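Local coordinates for regulatory protein PcrH (Pseudomonas aeruginosa, PDB 2XCB), which binds the chaperone-binding region of the type III secretion translocator PopD and probably keeps that partner protected and soluble before export, at residues Y68-L72 and C95-L99; L102-E106 and V136-K140. All blocks are in the same frame, centred on the assembly; numbering follows the deposited sequence.

In the fold
Both contacts fasten consecutive helices of an all-helical chain, of the tetratricopeptide-repeat kind expected for a translocator chaperone. Followed from the N terminus, helix 68-81 runs out and helix 87-98 returns, and contact 1 closes this hairpin by joining the start of the first to the end of the second. A short turn then leads into helix 102-117, whose start is joined to the end of helix 123-140 by contact 2. The contacts follow one another in series, neither nested nor crossed, with centres about 14 Å apart. They also touch directly: His96 packs on Ala105, and Leu97 on Leu102 and Ala105, so the two hairpins stack side by side.

Contact 1: residues Y68-L72 and C95-L99; sequences YEQAL and CHLQL
The open end of an antiparallel helical hairpin, as in tetratricopeptide-type folds, is joined here, where Tyr68 and Leu72 in the first turn of helix 68-81 meet Cys95 in the last turn of helix 87-98 and Leu99 just beyond it. Hydrogen bonds take no part in the join. Gln98 lays its CB over one face of the Tyr68 ring as a CH-pi contact, 3.9 Å from the ring centroid, while its amide leads away. Cys95 approaches the same ring at its edge, SG being 5.3 Å from the Tyr68 centroid. This sulfur also rests on Ala71, with SG 3.8 Å from Ala71 CB. The backbones come closest at Tyr68 and Cys95, CA to CA 5.2 Å, and a residue as small as cysteine suits so near an approach.

Leu72 spreads its branches. CG is turned away from the carbonyl carbon (chi1 -75°), which carries CD2 over a face of the His96 imidazole, 3.7 Å from its centroid, and lets CD1 meet Leu99 CD2 tip to tip at 3.8 Å. On the solvent-facing side, the bend at chi2 lays the carboxylate end of Glu69 along Leu99 CD2, with Glu69 CD 3.5 Å away. Ala71 touches Arg62, and Cys95 touches Gln63, of helix 52-64, while His96 and Leu97 lean on helix 102-117 and Leu97 continues to helix 123-140.

Contact 2: residues L102-E106 and V136-K140; sequences LDGAE and VTARK
Residues 102-106 and 136-140 are helical turns running in nearly opposite directions, their axes 10.0 Å apart at closest approach and 152° between their N-to-C senses. The backbones come nearest at Glu106 and Val136, whose CA atoms are 6.2 Å apart. Val136, which is buried, carries the apolar contact: its CG1 meets Glu106 CB at 3.9 Å and also lies against the carbonyl oxygen of Leu102, while CG2 faces Ala105 CB at 4.2 Å. A beta-branched residue suits this place because its two methyls diverge toward different parts of the opposing helix, and the small Ala105 leaves room for one of them.

Further along, Lys140 lies across the start of the opposing helix. Its aliphatic part slides past Leu102 in the opposite sense, CG of Lys140 standing 3.8 Å from Leu102 CD1. The bend at chi3 (73°) then carries the ammonium group between two carboxylates. There NZ of Lys140 makes salt bridges, each also a hydrogen bond, with Asp103 OD1 at a short 2.5 Å and Glu106 OE1 at 2.6 Å, entering on the anti side of the aspartate and the syn side of the glutamate, and lying about 30° out of both planes. Asp103 and Glu106, one turn apart, thus share one cation, which would offset their mutual repulsion. Glu106 reaches it with an extended chain, and its other oxygen, OE2, makes a close polar contact with Thr137 OG1 at 3.2 Å, though the strongest partner of that hydroxyl is Leu133 O.

Leu97 of helix 87-98 packs against both helices on their inner side. An antiparallel pair packed in this way is consistent with the helical hairpins of a tetratricopeptide-type fold; the salt-bridge network on the solvent side is a feature of this particular pair.

Contact 1: residues Y68-L72 and C95-L99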
ATOM      1  N   TYR A  68     -21.984   5.839   7.048  1.00 19.28           N
ATOM      2  CA  TYR A  68     -21.839   6.918   8.014  1.00 20.02           C
ATOM      3  C   TYR A  68     -21.474   6.506   9.438  1.00 20.23           C
ATOM      4  O   TYR A  68     -20.723   7.186  10.086  1.00 20.31           O
ATOM      5  CB  TYR A  68     -23.113   7.791   8.005  1.00 19.76           C
ATOM      6  CG  TYR A  68     -23.464   8.244   6.639  1.00 20.70           C
ATOM      7  CD1 TYR A  68     -22.698   9.211   6.027  1.00 18.89           C
ATOM      8  CD2 TYR A  68     -24.545   7.668   5.921  1.00 23.35           C
ATOM      9  CE1 TYR A  68     -22.985   9.641   4.771  1.00 24.95           C
ATOM     10  CE2 TYR A  68     -24.847   8.086   4.638  1.00 24.72           C
ATOM     11  CZ  TYR A  68     -24.057   9.099   4.090  1.00 25.63           C
ATOM     12  OH  TYR A  68     -24.283   9.563   2.867  1.00 27.16           O
ATOM     13  N   GLU A  69     -22.049   5.421   9.936  1.00 20.38           N
ATOM     14  CA  GLU A  69     -21.736   4.972  11.288  0.50 21.29           C
ATOM     15  C   GLU A  69     -20.238   4.560  11.384  1.00 22.20           C
ATOM     16  O   GLU A  69     -19.541   4.916  12.362  1.00 21.59           O
ATOM     17  CB  GLU A  69     -22.645   3.816  11.688  0.50 21.91           C
ATOM     18  CG  GLU A  69     -24.109   4.161  11.674  0.50 23.22           C
ATOM     19  CD  GLU A  69     -24.599   4.750  12.986  0.50 28.06           C
ATOM     20  OE1 GLU A  69     -23.768   5.208  13.821  0.50 27.08           O
ATOM     21  OE2 GLU A  69     -25.846   4.758  13.163  0.50 30.52           O
ATOM     22  N   GLN A  70     -19.722   3.858  10.376  1.00 22.04           N
ATOM     23  CA  GLN A  70     -18.275   3.498  10.399  1.00 22.91           C
ATOM     24  C   GLN A  70     -17.389   4.724  10.206  1.00 20.03           C
ATOM     25  O   GLN A  70     -16.307   4.803  10.821  1.00 20.53           O
ATOM     26  CB  GLN A  70     -17.949   2.477   9.331  1.00 23.10           C
ATOM     27  CG  GLN A  70     -18.682   1.166   9.560  1.00 28.98           C
ATOM     28  CD  GLN A  70     -18.188   0.104   8.563  1.00 35.88           C
ATOM     29  OE1 GLN A  70     -17.007   0.042   8.287  1.00 40.92           O
ATOM     30  NE2 GLN A  70     -19.077  -0.689   8.024  1.00 38.29           N
ATOM     31  N   ALA A  71     -17.871   5.707   9.424  1.00 19.37           N
ATOM     32  CA  ALA A  71     -17.156   6.995   9.260  1.00 17.99           C
ATOM     33  C   ALA A  71     -17.109   7.690  10.595  1.00 18.31           C
ATOM     34  O   ALA A  71     -16.047   8.140  11.026  1.00 18.37           O
ATOM     35  CB  ALA A  71     -17.824   7.923   8.170  1.00 16.33           C
ATOM     36  N   LEU A  72     -18.221   7.645  11.353  1.00 17.90           N
ATOM     37  CA  LEU A  72     -18.190   8.324  12.638  1.00 18.37           C
ATOM     38  C   LEU A  72     -17.108   7.678  13.577  1.00 17.98           C
ATOM     39  O   LEU A  72     -16.449   8.408  14.262  1.00 16.94           O
ATOM     40  CB  LEU A  72     -19.565   8.272  13.330  1.00 18.90           C
ATOM     41  CG  LEU A  72     -20.665   9.188  12.789  1.00 18.68           C
ATOM     42  CD1 LEU A  72     -21.999   8.746  13.388  1.00 17.48           C
ATOM     43  CD2 LEU A  72     -20.357  10.571  13.290  1.00 20.45           C
ATOM     44  N   CYS A  95     -22.122  13.408   8.735  1.00 18.81           N
ATOM     45  CA  CYS A  95     -22.574  12.035   8.856  1.00 18.35           C
ATOM     46  C   CYS A  95     -23.767  12.024   9.811  1.00 19.14           C
ATOM     47  O   CYS A  95     -24.708  11.320   9.521  1.00 20.98           O
ATOM     48  CB  CYS A  95     -21.476  11.074   9.414  1.00 17.95           C
ATOM     49  SG  CYS A  95     -19.979  11.011   8.288  1.00 20.28           S
ATOM     50  N   HIS A  96     -23.716  12.753  10.931  1.00 18.72           N
ATOM     51  CA  HIS A  96     -24.849  12.725  11.841  1.00 19.00           C
ATOM     52  C   HIS A  96     -26.120  13.210  11.133  1.00 20.02           C
ATOM     53  O   HIS A  96     -27.219  12.699  11.340  1.00 20.50           O
ATOM     54  CB  HIS A  96     -24.579  13.631  13.033  1.00 19.98           C
ATOM     55  CG  HIS A  96     -23.671  13.045  14.071  1.00 19.99           C
ATOM     56  ND1 HIS A  96     -23.925  11.844  14.688  1.00 19.29           N
ATOM     57  CD2 HIS A  96     -22.479  13.472  14.554  1.00 20.48           C
ATOM     58  CE1 HIS A  96     -22.988  11.606  15.596  1.00 22.24           C
ATOM     59  NE2 HIS A  96     -22.099  12.584  15.539  1.00 22.51           N
ATOM     60  N   LEU A  97     -25.957  14.225  10.307  1.00 20.04           N
ATOM     61  CA  LEU A  97     -27.067  14.835   9.557  1.00 21.57           C
ATOM     62  C   LEU A  97     -27.670  13.814   8.613  1.00 22.11           C
ATOM     63  O   LEU A  97     -28.893  13.556   8.636  1.00 21.33           O
ATOM     64  CB  LEU A  97     -26.514  16.037   8.766  1.00 22.07           C
ATOM     65  CG  LEU A  97     -26.906  17.471   9.078  1.00 28.52           C
ATOM     66  CD1 LEU A  97     -26.781  18.318   7.759  1.00 25.25           C
ATOM     67  CD2 LEU A  97     -28.363  17.533   9.609  1.00 24.23           C
ATOM     68  N   GLN A  98     -26.819  13.116   7.863  1.00 21.00           N
ATOM     69  CA  GLN A  98     -27.337  12.074   6.952  0.50 21.77           C
ATOM     70  C   GLN A  98     -27.984  10.923   7.720  1.00 22.26           C
ATOM     71  O   GLN A  98     -28.898  10.241   7.200  1.00 23.41           O
ATOM     72  CB  GLN A  98     -26.296  11.619   5.901  0.50 21.70           C
ATOM     73  CG  GLN A  98     -25.843  12.735   4.942  0.50 20.06           C
ATOM     74  CD  GLN A  98     -27.002  13.594   4.330  0.50 22.72           C
ATOM     75  OE1 GLN A  98     -27.840  13.082   3.575  0.50 20.38           O
ATOM     76  NE2 GLN A  98     -27.030  14.910   4.669  0.50 22.30           N
ATOM     77  N   LEU A  99     -27.635  10.768   8.987  1.00 22.24           N
ATOM     78  CA  LEU A  99     -28.316   9.747   9.813  1.00 22.79           C
ATOM     79  C   LEU A  99     -29.559  10.280  10.476  1.00 23.32           C
ATOM     80  O   LEU A  99     -30.259   9.533  11.160  1.00 23.93           O
ATOM     81  CB  LEU A  99     -27.372   9.132  10.912  1.00 23.15           C
ATOM     82  CG  LEU A  99     -26.437   7.934  10.570  1.00 26.03           C
ATOM     83  CD1 LEU A  99     -26.056   8.097   9.211  1.00 28.91           C
ATOM     84  CD2 LEU A  99     -25.151   7.880  11.482  1.00 23.89           C
TER

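Contact 2: residues L102-E106 and V136-K140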
ATOM      1  N   LEU A 102     -30.011  15.212  14.563  1.00 23.49           N
ATOM      2  CA  LEU A 102     -29.773  16.662  14.558  1.00 23.86           C
ATOM      3  C   LEU A 102     -28.919  17.212  15.681  1.00 22.34           C
ATOM      4  O   LEU A 102     -28.201  18.210  15.516  1.00 19.42           O
ATOM      5  CB  LEU A 102     -31.139  17.435  14.530  1.00 23.31           C
ATOM      6  CG  LEU A 102     -31.973  17.255  13.273  1.00 29.34           C
ATOM      7  CD1 LEU A 102     -33.193  18.196  13.292  1.00 35.87           C
ATOM      8  CD2 LEU A 102     -31.152  17.558  12.048  1.00 34.15           C
ATOM      9  N   ASP A 103     -29.085  16.626  16.851  1.00 21.91           N
ATOM     10  CA  ASP A 103     -28.281  17.000  18.014  1.00 24.01           C
ATOM     11  C   ASP A 103     -26.782  16.661  17.804  1.00 23.33           C
ATOM     12  O   ASP A 103     -25.907  17.476  18.107  1.00 22.49           O
ATOM     13  CB  ASP A 103     -28.771  16.220  19.239  1.00 25.34           C
ATOM     14  CG  ASP A 103     -30.188  16.664  19.712  1.00 29.64           C
ATOM     15  OD1 ASP A 103     -30.645  17.717  19.294  1.00 29.87           O
ATOM     16  OD2 ASP A 103     -30.841  15.919  20.490  1.00 34.84           O
ATOM     17  N   GLY A 104     -26.490  15.460  17.279  1.00 21.52           N
ATOM     18  CA  GLY A 104     -25.094  15.161  16.938  1.00 20.78           C
ATOM     19  C   GLY A 104     -24.567  16.164  15.906  1.00 19.73           C
ATOM     20  O   GLY A 104     -23.440  16.636  16.003  1.00 19.61           O
ATOM     21  N   ALA A 105     -25.355  16.531  14.914  1.00 19.58           N
ATOM     22  CA  ALA A 105     -24.784  17.389  13.865  1.00 18.21           C
ATOM     23  C   ALA A 105     -24.536  18.769  14.433  1.00 18.94           C
ATOM     24  O   ALA A 105     -23.563  19.453  14.064  1.00 19.08           O
ATOM     25  CB  ALA A 105     -25.748  17.495  12.650  1.00 17.73           C
ATOM     26  N   GLU A 106     -25.503  19.251  15.216  1.00 18.47           N
ATOM     27  CA  GLU A 106     -25.342  20.585  15.855  1.00 20.66           C
ATOM     28  C   GLU A 106     -24.051  20.631  16.711  1.00 19.51           C
ATOM     29  O   GLU A 106     -23.320  21.587  16.609  1.00 18.89           O
ATOM     30  CB  GLU A 106     -26.555  20.876  16.753  1.00 20.74           C
ATOM     31  CG  GLU A 106     -26.439  22.151  17.576  1.00 24.11           C
ATOM     32  CD  GLU A 106     -27.771  22.562  18.233  1.00 32.23           C
ATOM     33  OE1 GLU A 106     -28.331  21.730  18.987  1.00 30.91           O
ATOM     34  OE2 GLU A 106     -28.259  23.687  17.969  1.00 30.98           O
ATOM     35  N   VAL A 136     -28.738  23.807  10.738  1.00 26.80           N
ATOM     36  CA  VAL A 136     -29.240  22.771  11.618  1.00 25.86           C
ATOM     37  C   VAL A 136     -30.123  23.299  12.755  1.00 27.13           C
ATOM     38  O   VAL A 136     -31.129  22.694  13.135  1.00 26.41           O
ATOM     39  CB  VAL A 136     -28.035  21.941  12.247  1.00 27.54           C
ATOM     40  CG1 VAL A 136     -28.544  21.079  13.402  1.00 24.75           C
ATOM     41  CG2 VAL A 136     -27.372  21.046  11.189  1.00 25.92           C
ATOM     42  N   THR A 137     -29.705  24.397  13.353  1.00 28.71           N
ATOM     43  CA  THR A 137     -30.496  25.033  14.428  1.00 29.80           C
ATOM     44  C   THR A 137     -31.869  25.448  13.879  1.00 29.56           C
ATOM     45  O   THR A 137     -32.914  25.215  14.548  1.00 28.66           O
ATOM     46  CB  THR A 137     -29.766  26.277  15.013  1.00 29.86           C
ATOM     47  OG1 THR A 137     -28.516  25.848  15.591  1.00 32.51           O
ATOM     48  CG2 THR A 137     -30.652  26.957  16.106  1.00 33.00           C
ATOM     49  N   ALA A 138     -31.871  26.022  12.665  1.00 28.84           N
ATOM     50  CA  ALA A 138     -33.141  26.362  11.953  1.00 28.99           C
ATOM     51  C   ALA A 138     -34.099  25.149  11.822  1.00 29.07           C
ATOM     52  O   ALA A 138     -35.310  25.293  12.012  1.00 29.57           O
ATOM     53  CB  ALA A 138     -32.862  27.013  10.595  1.00 28.68           C
ATOM     54  N   ARG A 139     -33.553  23.962  11.516  1.00 28.51           N
ATOM     55  CA  ARG A 139     -34.369  22.750  11.377  0.50 29.00           C
ATOM     56  C   ARG A 139     -34.867  22.256  12.732  1.00 29.70           C
ATOM     57  O   ARG A 139     -35.998  21.737  12.831  1.00 29.11           O
ATOM     58  CB  ARG A 139     -33.596  21.637  10.642  0.50 29.18           C
ATOM     59  CG  ARG A 139     -32.957  22.096   9.299  0.50 29.30           C
ATOM     60  CD  ARG A 139     -33.174  21.086   8.181  0.50 32.12           C
ATOM     61  NE  ARG A 139     -31.988  20.341   7.791  0.50 32.44           N
ATOM     62  CZ  ARG A 139     -31.035  20.795   6.977  0.50 30.75           C
ATOM     63  NH1 ARG A 139     -31.099  22.021   6.484  0.50 33.49           N
ATOM     64  NH2 ARG A 139     -30.013  20.023   6.674  0.50 22.84           N
ATOM     65  N   LYS A 140     -34.048  22.406  13.786  1.00 29.36           N
ATOM     66  CA  LYS A 140     -34.521  21.952  15.120  1.00 31.56           C
ATOM     67  C   LYS A 140     -35.614  22.898  15.630  1.00 32.73           C
ATOM     68  O   LYS A 140     -36.500  22.476  16.351  1.00 32.82           O
ATOM     69  CB  LYS A 140     -33.384  21.900  16.181  1.00 30.17           C
ATOM     70  CG  LYS A 140     -32.569  20.601  16.183  1.00 29.67           C
ATOM     71  CD  LYS A 140     -31.306  20.768  17.018  1.00 34.58           C
ATOM     72  CE  LYS A 140     -31.655  20.808  18.517  1.00 32.94           C
ATOM     73  NZ  LYS A 140     -30.476  20.261  19.257  1.00 36.54           N
TER